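Local coordinates for CBS domain protein (Bacillus anthracis, PDB 3LQN), which is of unknown function but carries a pair of CBS domains, modules that in related proteins often bind adenine nucleotides and regulate a partner, at residues I15-L20 with P98-E103; E111-H116 with L132-I137. One frame throughout, in Å; residues are numbered along the deposited sequence.

Contact 1 of 2, residues I15-L20 with P98-E103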
ATOM      1  N   ILE A  15      -2.087 -23.802  -8.792  1.00 34.01           N
ATOM      2  CA  ILE A  15      -1.502 -22.826  -7.909  1.00 35.38           C
ATOM      3  C   ILE A  15      -2.602 -22.378  -6.977  1.00 32.89           C
ATOM      4  O   ILE A  15      -3.660 -21.915  -7.410  1.00 38.86           O
ATOM      5  CB  ILE A  15      -0.877 -21.636  -8.669  1.00 38.99           C
ATOM      6  CG1 ILE A  15       0.317 -22.124  -9.492  1.00 39.15           C
ATOM      7  CG2 ILE A  15      -0.435 -20.574  -7.711  1.00 38.62           C
ATOM      8  CD1 ILE A  15       0.663 -21.169 -10.644  1.00 49.30           C
ATOM      9  N   PHE A  16      -2.352 -22.593  -5.702  1.00 30.63           N
ATOM     10  CA  PHE A  16      -3.312 -22.289  -4.671  1.00 29.11           C
ATOM     11  C   PHE A  16      -2.785 -21.135  -3.860  1.00 34.79           C
ATOM     12  O   PHE A  16      -1.617 -20.757  -3.975  1.00 32.51           O
ATOM     13  CB  PHE A  16      -3.433 -23.450  -3.726  1.00 28.78           C
ATOM     14  CG  PHE A  16      -4.012 -24.695  -4.337  1.00 37.83           C
ATOM     15  CD1 PHE A  16      -4.831 -24.650  -5.422  1.00 36.11           C
ATOM     16  CD2 PHE A  16      -3.772 -25.923  -3.749  1.00 54.95           C
ATOM     17  CE1 PHE A  16      -5.377 -25.873  -5.962  1.00 40.82           C
ATOM     18  CE2 PHE A  16      -4.314 -27.093  -4.269  1.00 50.40           C
ATOM     19  CZ  PHE A  16      -5.111 -27.041  -5.376  1.00 44.56           C
ATOM     20  N   VAL A  17      -3.646 -20.639  -2.987  1.00 30.28           N
ATOM     21  CA  VAL A  17      -3.286 -19.566  -2.059  1.00 33.00           C
ATOM     22  C   VAL A  17      -1.996 -19.879  -1.270  1.00 25.86           C
ATOM     23  O   VAL A  17      -1.064 -19.050  -1.200  1.00 29.28           O
ATOM     24  CB  VAL A  17      -4.466 -19.225  -1.117  1.00 27.24           C
ATOM     25  CG1 VAL A  17      -3.987 -18.394   0.057  1.00 32.74           C
ATOM     26  CG2 VAL A  17      -5.482 -18.388  -1.840  1.00 26.57           C
ATOM     27  N   LYS A  18      -1.880 -21.117  -0.800  1.00 27.46           N
ATOM     28  CA  LYS A  18      -0.718 -21.523  -0.024  1.00 27.88           C
ATOM     29  C   LYS A  18       0.596 -21.458  -0.776  1.00 29.91           C
ATOM     30  O   LYS A  18       1.645 -21.336  -0.174  1.00 32.42           O
ATOM     31  CB  LYS A  18      -0.972 -22.913   0.621  1.00 38.54           C
ATOM     32  CG  LYS A  18      -0.163 -24.164   0.116  1.00 35.83           C
ATOM     33  CD  LYS A  18      -0.383 -24.534  -1.307  1.00 52.32           C
ATOM     34  CE  LYS A  18      -0.032 -26.024  -1.597  1.00 36.88           C
ATOM     35  NZ  LYS A  18       1.392 -26.441  -1.863  1.00 36.26           N
ATOM     36  N   ASP A  19       0.539 -21.545  -2.105  1.00 28.32           N
ATOM     37  CA  ASP A  19       1.744 -21.503  -2.939  1.00 30.20           C
ATOM     38  C   ASP A  19       2.272 -20.088  -3.184  1.00 37.81           C
ATOM     39  O   ASP A  19       3.446 -19.907  -3.511  1.00 42.45           O
ATOM     40  CB  ASP A  19       1.479 -22.132  -4.296  1.00 31.48           C
ATOM     41  CG  ASP A  19       1.133 -23.623  -4.193  1.00 34.16           C
ATOM     42  OD1 ASP A  19       1.937 -24.392  -3.656  1.00 37.03           O
ATOM     43  OD2 ASP A  19       0.044 -23.986  -4.654  1.00 34.85           O
ATOM     44  N   LEU A  20       1.382 -19.115  -3.049  1.00 27.78           N
ATOM     45  CA  LEU A  20       1.684 -17.720  -3.349  1.00 31.47           C
ATOM     46  C   LEU A  20       1.898 -16.908  -2.055  1.00 33.97           C
ATOM     47  O   LEU A  20       2.461 -15.803  -2.076  1.00 30.47           O
ATOM     48  CB  LEU A  20       0.491 -17.064  -4.066  1.00 33.80           C
ATOM     49  CG  LEU A  20       0.081 -17.485  -5.495  1.00 45.40           C
ATOM     50  CD1 LEU A  20      -1.178 -16.780  -5.964  1.00 44.55           C
ATOM     51  CD2 LEU A  20       1.184 -17.217  -6.465  1.00 46.02           C
ATOM     52  N   PRO A  98     -10.776  -9.391   3.972  1.00 45.41           N
ATOM     53  CA  PRO A  98     -10.577 -10.440   2.972  1.00 45.78           C
ATOM     54  C   PRO A  98      -9.792 -11.629   3.561  1.00 32.10           C
ATOM     55  O   PRO A  98      -8.670 -11.451   4.036  1.00 42.14           O
ATOM     56  CB  PRO A  98      -9.752  -9.710   1.895  1.00 38.58           C
ATOM     57  CG  PRO A  98      -8.918  -8.718   2.698  1.00 47.78           C
ATOM     58  CD  PRO A  98      -9.950  -8.193   3.681  1.00 42.07           C
ATOM     59  N   VAL A  99     -10.370 -12.831   3.520  0.60 32.38           N
ATOM     60  CA  VAL A  99      -9.670 -14.032   3.972  0.60 29.62           C
ATOM     61  C   VAL A  99      -9.842 -15.215   3.005  0.60 29.32           C
ATOM     62  O   VAL A  99     -10.949 -15.514   2.539  0.60 30.08           O
ATOM     63  CB  VAL A  99     -10.102 -14.458   5.407  0.60 31.26           C
ATOM     64  CG1 VAL A  99      -9.403 -15.751   5.819  0.60 28.07           C
ATOM     65  CG2 VAL A  99      -9.773 -13.353   6.424  0.60 27.19           C
ATOM     66  N   LEU A 100      -8.738 -15.881   2.703  1.00 27.87           N
ATOM     67  CA  LEU A 100      -8.780 -17.036   1.807  1.00 30.09           C
ATOM     68  C   LEU A 100      -8.253 -18.244   2.572  1.00 32.32           C
ATOM     69  O   LEU A 100      -7.499 -18.096   3.498  1.00 33.66           O
ATOM     70  CB  LEU A 100      -7.943 -16.802   0.562  1.00 26.47           C
ATOM     71  CG  LEU A 100      -8.578 -15.736  -0.341  1.00 35.75           C
ATOM     72  CD1 LEU A 100      -7.714 -15.515  -1.512  1.00 39.89           C
ATOM     73  CD2 LEU A 100      -9.969 -16.145  -0.809  1.00 35.23           C
ATOM     74  N   LYS A 101      -8.691 -19.429   2.168  1.00 29.89           N
ATOM     75  CA  LYS A 101      -8.154 -20.695   2.707  1.00 25.03           C
ATOM     76  C   LYS A 101      -6.898 -21.073   1.919  1.00 25.29           C
ATOM     77  O   LYS A 101      -6.704 -20.649   0.771  1.00 28.71           O
ATOM     78  CB  LYS A 101      -9.177 -21.809   2.474  1.00 39.79           C
ATOM     79  CG  LYS A 101     -10.569 -21.545   2.997  1.00 56.04           C
ATOM     80  CD  LYS A 101     -11.192 -22.872   3.422  1.00 64.17           C
ATOM     81  CE  LYS A 101     -10.391 -23.483   4.567  1.00 71.36           C
ATOM     82  NZ  LYS A 101     -10.353 -24.986   4.579  1.00 73.79           N
ATOM     83  N   LEU A 102      -6.061 -21.885   2.530  1.00 29.61           N
ATOM     84  CA  LEU A 102      -4.837 -22.343   1.889  1.00 30.92           C
ATOM     85  C   LEU A 102      -5.089 -22.964   0.529  1.00 34.18           C
ATOM     86  O   LEU A 102      -4.257 -22.838  -0.355  1.00 31.38           O
ATOM     87  CB  LEU A 102      -4.203 -23.425   2.773  1.00 30.78           C
ATOM     88  CG  LEU A 102      -3.764 -23.037   4.168  1.00 33.73           C
ATOM     89  CD1 LEU A 102      -3.631 -24.308   5.011  1.00 35.67           C
ATOM     90  CD2 LEU A 102      -2.441 -22.279   4.073  1.00 36.43           C
ATOM     91  N   GLU A 103      -6.210 -23.683   0.394  1.00 31.92           N
ATOM     92  CA  GLU A 103      -6.506 -24.381  -0.848  1.00 37.67           C
ATOM     93  C   GLU A 103      -7.310 -23.570  -1.847  1.00 37.57           C
ATOM     94  O   GLU A 103      -7.623 -24.069  -2.927  1.00 38.86           O
ATOM     95  CB  GLU A 103      -7.178 -25.749  -0.600  1.00 38.99           C
ATOM     96  CG  GLU A 103      -8.547 -25.672   0.034  1.00 32.86           C
ATOM     97  CD  GLU A 103      -8.473 -25.765   1.540  1.00 49.28           C
ATOM     98  OE1 GLU A 103      -7.589 -25.119   2.133  1.00 45.46           O
ATOM     99  OE2 GLU A 103      -9.288 -26.498   2.140  1.00 66.62           O
TER
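K18 and L102 meet through one backbone hydrogen bond. K18 N donates to L102 O over 3.0 Å with an N-H...O angle of 150°. The side chains of the same two residues touch beside it, K18 CB lying 3.8 Å from L102 CD2. V17 packs against the end of strand 99-101. Its CB comes within 3.3 Å of K101 O, and its CG2 packs 3.7 Å from L100 CD1, the two side chains crossing at about a right angle. With CG1 anti to the backbone N (chi1 165°), CG2 is the branch that meets L100. F16 lies next to the turn that follows the strand. E103 O sits over one face of its ring, offset toward the rim, 3.8 Å from CD1.

Within 15-20, D19 OD2 accepts from F16 N and D19 OD1 forms a salt bridge with K18 NZ. On the other segment K101 NZ pairs with E103 OE2.

V17 also shares a backbone hydrogen bond with D104. V17 and L100 both rest on L132 of strand 128-133, and L100 reaches A109 and M112 of helix 106-115. The contact thus joins short helix 17-20 to edge strand 99-101 of the mixed sheet.

Contact 2 of 2, residues E111-H116 with L132-I137. With SO4 (sulfate ion), chain D; SO4 (sulfate ion), chain G.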
ATOM      1  N   GLU A 111      -8.977 -12.232  -8.269  1.00 37.56           N
ATOM      2  CA  GLU A 111     -10.179 -11.421  -8.124  1.00 41.32           C
ATOM      3  C   GLU A 111     -10.225 -10.637  -6.796  1.00 37.93           C
ATOM      4  O   GLU A 111     -10.506  -9.417  -6.780  1.00 38.83           O
ATOM      5  CB  GLU A 111     -11.421 -12.290  -8.262  1.00 48.09           C
ATOM      6  CG  GLU A 111     -12.695 -11.518  -8.089  1.00 64.50           C
ATOM      7  CD  GLU A 111     -13.910 -12.392  -8.249  1.00 75.06           C
ATOM      8  OE1 GLU A 111     -14.849 -11.963  -8.956  1.00 74.96           O
ATOM      9  OE2 GLU A 111     -13.917 -13.507  -7.673  1.00 79.94           O
ATOM     10  N   MET A 112      -9.978 -11.319  -5.686  1.00 32.80           N
ATOM     11  CA  MET A 112      -9.940 -10.612  -4.394  1.00 28.62           C
ATOM     12  C   MET A 112      -8.925  -9.469  -4.358  1.00 31.60           C
ATOM     13  O   MET A 112      -9.188  -8.438  -3.725  1.00 36.93           O
ATOM     14  CB  MET A 112      -9.665 -11.594  -3.228  1.00 27.15           C
ATOM     15  CG  MET A 112     -10.161 -11.063  -1.910  1.00 38.13           C
ATOM     16  SD  MET A 112     -10.215 -12.350  -0.651  1.00 44.83           S
ATOM     17  CE  MET A 112     -11.763 -13.204  -0.983  1.00 31.24           C
ATOM     18  N   THR A 113      -7.758  -9.631  -4.994  1.00 28.36           N
ATOM     19  CA  THR A 113      -6.714  -8.610  -4.894  1.00 29.12           C
ATOM     20  C   THR A 113      -7.043  -7.303  -5.655  1.00 31.95           C
ATOM     21  O   THR A 113      -6.405  -6.281  -5.411  1.00 32.05           O
ATOM     22  CB  THR A 113      -5.300  -9.057  -5.338  1.00 34.23           C
ATOM     23  OG1 THR A 113      -5.338  -9.471  -6.717  1.00 41.61           O
ATOM     24  CG2 THR A 113      -4.785 -10.146  -4.474  1.00 45.65           C
ATOM     25  N   ILE A 114      -8.022  -7.329  -6.553  1.00 37.41           N
ATOM     26  CA  ILE A 114      -8.419  -6.074  -7.207  1.00 39.62           C
ATOM     27  C   ILE A 114      -8.770  -4.957  -6.186  1.00 43.89           C
ATOM     28  O   ILE A 114      -8.249  -3.849  -6.281  1.00 44.24           O
ATOM     29  CB  ILE A 114      -9.474  -6.312  -8.274  1.00 40.71           C
ATOM     30  CG1 ILE A 114      -8.857  -7.196  -9.367  1.00 39.16           C
ATOM     31  CG2 ILE A 114      -9.910  -5.003  -8.872  1.00 44.44           C
ATOM     32  CD1 ILE A 114      -9.789  -8.182  -9.916  1.00 44.05           C
ATOM     33  N   ASP A 115      -9.564  -5.269  -5.161  1.00 40.16           N
ATOM     34  CA  ASP A 115      -9.906  -4.257  -4.155  1.00 44.85           C
ATOM     35  C   ASP A 115      -9.152  -4.396  -2.827  1.00 49.58           C
ATOM     36  O   ASP A 115      -9.214  -3.511  -1.980  1.00 49.07           O
ATOM     37  CB  ASP A 115     -11.409  -4.264  -3.877  1.00 48.50           C
ATOM     38  CG  ASP A 115     -12.220  -3.846  -5.074  1.00 55.38           C
ATOM     39  OD1 ASP A 115     -11.727  -2.996  -5.841  1.00 48.90           O
ATOM     40  OD2 ASP A 115     -13.345  -4.363  -5.241  1.00 56.91           O
ATOM     41  N   HIS A 116      -8.434  -5.500  -2.636  1.00 43.83           N
ATOM     42  CA  HIS A 116      -7.770  -5.715  -1.344  1.00 36.43           C
ATOM     43  C   HIS A 116      -6.296  -5.975  -1.549  1.00 31.35           C
ATOM     44  O   HIS A 116      -5.932  -7.023  -2.066  1.00 44.47           O
ATOM     45  CB  HIS A 116      -8.454  -6.874  -0.608  1.00 35.04           C
ATOM     46  CG  HIS A 116      -9.947  -6.781  -0.611  1.00 40.29           C
ATOM     47  ND1 HIS A 116     -10.652  -6.017   0.292  1.00 49.44           N
ATOM     48  CD2 HIS A 116     -10.878  -7.321  -1.440  1.00 42.54           C
ATOM     49  CE1 HIS A 116     -11.944  -6.111   0.050  1.00 42.01           C
ATOM     50  NE2 HIS A 116     -12.105  -6.898  -1.006  1.00 50.01           N
ATOM     51  N   LEU A 132      -1.423 -12.917   1.468  0.71 24.67           N
ATOM     52  CA  LEU A 132      -1.252 -12.990   0.025  0.71 30.47           C
ATOM     53  C   LEU A 132      -1.355 -11.581  -0.555  0.71 28.71           C
ATOM     54  O   LEU A 132      -2.397 -10.951  -0.474  0.71 26.23           O
ATOM     55  CB  LEU A 132      -2.276 -13.938  -0.594  0.71 26.36           C
ATOM     56  CG  LEU A 132      -2.480 -14.127  -2.088  0.71 35.04           C
ATOM     57  CD1 LEU A 132      -1.435 -15.026  -2.693  0.71 40.21           C
ATOM     58  CD2 LEU A 132      -3.816 -14.741  -2.213  0.71 33.23           C
ATOM     59  N   THR A 133      -0.259 -11.118  -1.145  1.00 30.96           N
ATOM     60  CA  THR A 133      -0.127  -9.742  -1.615  1.00 29.47           C
ATOM     61  C   THR A 133      -0.453  -9.645  -3.084  1.00 20.27           C
ATOM     62  O   THR A 133      -0.423 -10.615  -3.867  1.00 27.03           O
ATOM     63  CB  THR A 133       1.306  -9.272  -1.547  1.00 28.75           C
ATOM     64  OG1 THR A 133       2.059 -10.102  -2.439  1.00 34.99           O
ATOM     65  CG2 THR A 133       1.836  -9.414  -0.145  1.00 35.70           C
ATOM     66  N   ARG A 134      -0.666  -8.404  -3.509  1.00 26.15           N
ATOM     67  CA  ARG A 134      -0.800  -8.139  -4.915  1.00 27.36           C
ATOM     68  C   ARG A 134       0.439  -8.467  -5.698  1.00 28.94           C
ATOM     69  O   ARG A 134       0.340  -8.956  -6.811  1.00 32.95           O
ATOM     70  CB  ARG A 134      -1.126  -6.657  -5.156  1.00 31.68           C
ATOM     71  CG  ARG A 134      -2.499  -6.340  -4.728  1.00 31.34           C
ATOM     72  CD  ARG A 134      -2.690  -4.879  -4.915  1.00 36.09           C
ATOM     73  NE  ARG A 134      -4.095  -4.561  -4.955  1.00 41.43           N
ATOM     74  CZ  ARG A 134      -4.540  -3.330  -4.822  1.00 37.48           C
ATOM     75  NH1 ARG A 134      -3.661  -2.361  -4.640  1.00 38.69           N
ATOM     76  NH2 ARG A 134      -5.834  -3.091  -4.853  1.00 44.62           N
ATOM     77  N   ARG A 135       1.615  -8.186  -5.153  0.52 30.60           N
ATOM     78  CA  ARG A 135       2.830  -8.451  -5.920  0.52 33.29           C
ATOM     79  C   ARG A 135       2.911  -9.891  -6.402  0.52 37.37           C
ATOM     80  O   ARG A 135       3.175 -10.135  -7.569  0.52 37.16           O
ATOM     81  CB  ARG A 135       4.084  -8.079  -5.136  0.52 38.89           C
ATOM     82  CG  ARG A 135       5.343  -8.434  -5.879  0.52 38.33           C
ATOM     83  CD  ARG A 135       6.565  -7.852  -5.206  0.52 42.38           C
ATOM     84  NE  ARG A 135       7.741  -8.026  -6.048  0.52 44.87           N
ATOM     85  CZ  ARG A 135       8.434  -9.154  -6.144  0.52 38.77           C
ATOM     86  NH1 ARG A 135       8.076 -10.226  -5.447  0.52 40.28           N
ATOM     87  NH2 ARG A 135       9.486  -9.208  -6.939  0.52 38.80           N
ATOM     88  N   ALA A 136       2.651 -10.848  -5.507  1.00 34.36           N
ATOM     89  CA  ALA A 136       2.712 -12.231  -5.873  1.00 30.11           C
ATOM     90  C   ALA A 136       1.767 -12.545  -7.054  1.00 38.98           C
ATOM     91  O   ALA A 136       2.135 -13.242  -7.993  1.00 36.90           O
ATOM     92  CB  ALA A 136       2.399 -13.154  -4.621  1.00 30.90           C
ATOM     93  N   ILE A 137       0.541 -12.034  -7.010  1.00 32.99           N
ATOM     94  CA  ILE A 137      -0.352 -12.244  -8.152  1.00 38.14           C
ATOM     95  C   ILE A 137       0.180 -11.622  -9.461  1.00 43.31           C
ATOM     96  O   ILE A 137       0.094 -12.219 -10.555  1.00 45.53           O
ATOM     97  CB  ILE A 137      -1.788 -11.775  -7.834  1.00 40.82           C
ATOM     98  CG1 ILE A 137      -2.517 -12.851  -7.026  1.00 43.94           C
ATOM     99  CG2 ILE A 137      -2.566 -11.587  -9.107  1.00 38.59           C
ATOM    100  CD1 ILE A 137      -2.236 -12.844  -5.578  1.00 50.57           C
TER
HETATM  101  S   SO4 D 163       5.623 -11.322  -2.322  1.00 69.92           S
HETATM  102  O1  SO4 D 163       4.775 -12.478  -2.053  1.00 75.94           O
HETATM  103  O2  SO4 D 163       6.924 -11.516  -1.685  1.00 85.15           O
HETATM  104  O3  SO4 D 163       5.846 -11.207  -3.766  1.00 70.60           O
HETATM  105  O4  SO4 D 163       4.973 -10.128  -1.778  1.00 66.61           O
HETATM  106  S   SO4 G 166      11.017 -12.491  -6.543  1.00139.86           S
HETATM  107  O1  SO4 G 166      10.806 -13.853  -7.026  1.00141.58           O
HETATM  108  O2  SO4 G 166      12.250 -12.463  -5.766  1.00139.84           O
HETATM  109  O3  SO4 G 166      11.142 -11.579  -7.678  1.00139.78           O
HETATM  110  O4  SO4 G 166       9.892 -12.083  -5.700  1.00138.29           O
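R134 reaches across to T113 and I114 and binds their backbone carbonyls. R134 NE donates to T113 O over 2.9 Å at an N-H...O angle of 162°. R134 NH2 donates to the same oxygen over a longer 3.3 Å. The guanidinium therefore grips one acceptor side-on with two nitrogens, and T113 O lies in its plane. A weak bond of 2.9 Å runs from R134 NH2 to I114 O, bent to 126° at the hydrogen. The R134 side chain is extended from CG to NE, and its CG passes 3.9 Å from T113 CB. These carbonyls lie near the C-terminal end of helix 106-115, where the positive guanidinium would probably suit the helix dipole.

T113 OG1 is bonded within its own helix, to L110 O. Its other branch is apolar: T113 CG2 meets I137 CD1 tip to tip at 3.9 Å. Both residues are buried.

This is the second CBS domain. Its two helices, 106-115 and 134-144, pack side by side against the sheet, and T133 closes strand 128-133 as N-cap of the second helix. T133 OG1 accepts from A136 N and donates to a sulfate oxygen, O4, over 3.0 Å. In the conformer given, R135 NH1 donates to O3 of that sulfate, while R135 NH1 and NH2 also bond to a second sulfate. Both sulfates probably come from the crystallisation liquor.

The second subunit also reaches this contact. D115 OD1 forms a salt bridge with R135 NE of the second subunit, and R135 NE forms the reciprocal one with D115 OD1 of that subunit. R134 and I137 pack on L138 of the second subunit.

In the fold
Contact 1 closes before contact 2 opens along the chain, and their centres lie 11 Å apart. Both reach the same mixed sheet. Strand 99-101 of contact 1 leads on to helix 106-115 of contact 2. The two contacts touch directly: P98 and L100 pack on M112, and the backbone oxygen of L20 meets the side chain of A136. Contact 1 spans 78 residues and brings helix 17-20, from near the start of the chain, onto the second CBS domain. Contact 2 is local and joins the two helices of that domain. The second subunit touches contact 2 but not contact 1, so the helix pair faces the dimer partner.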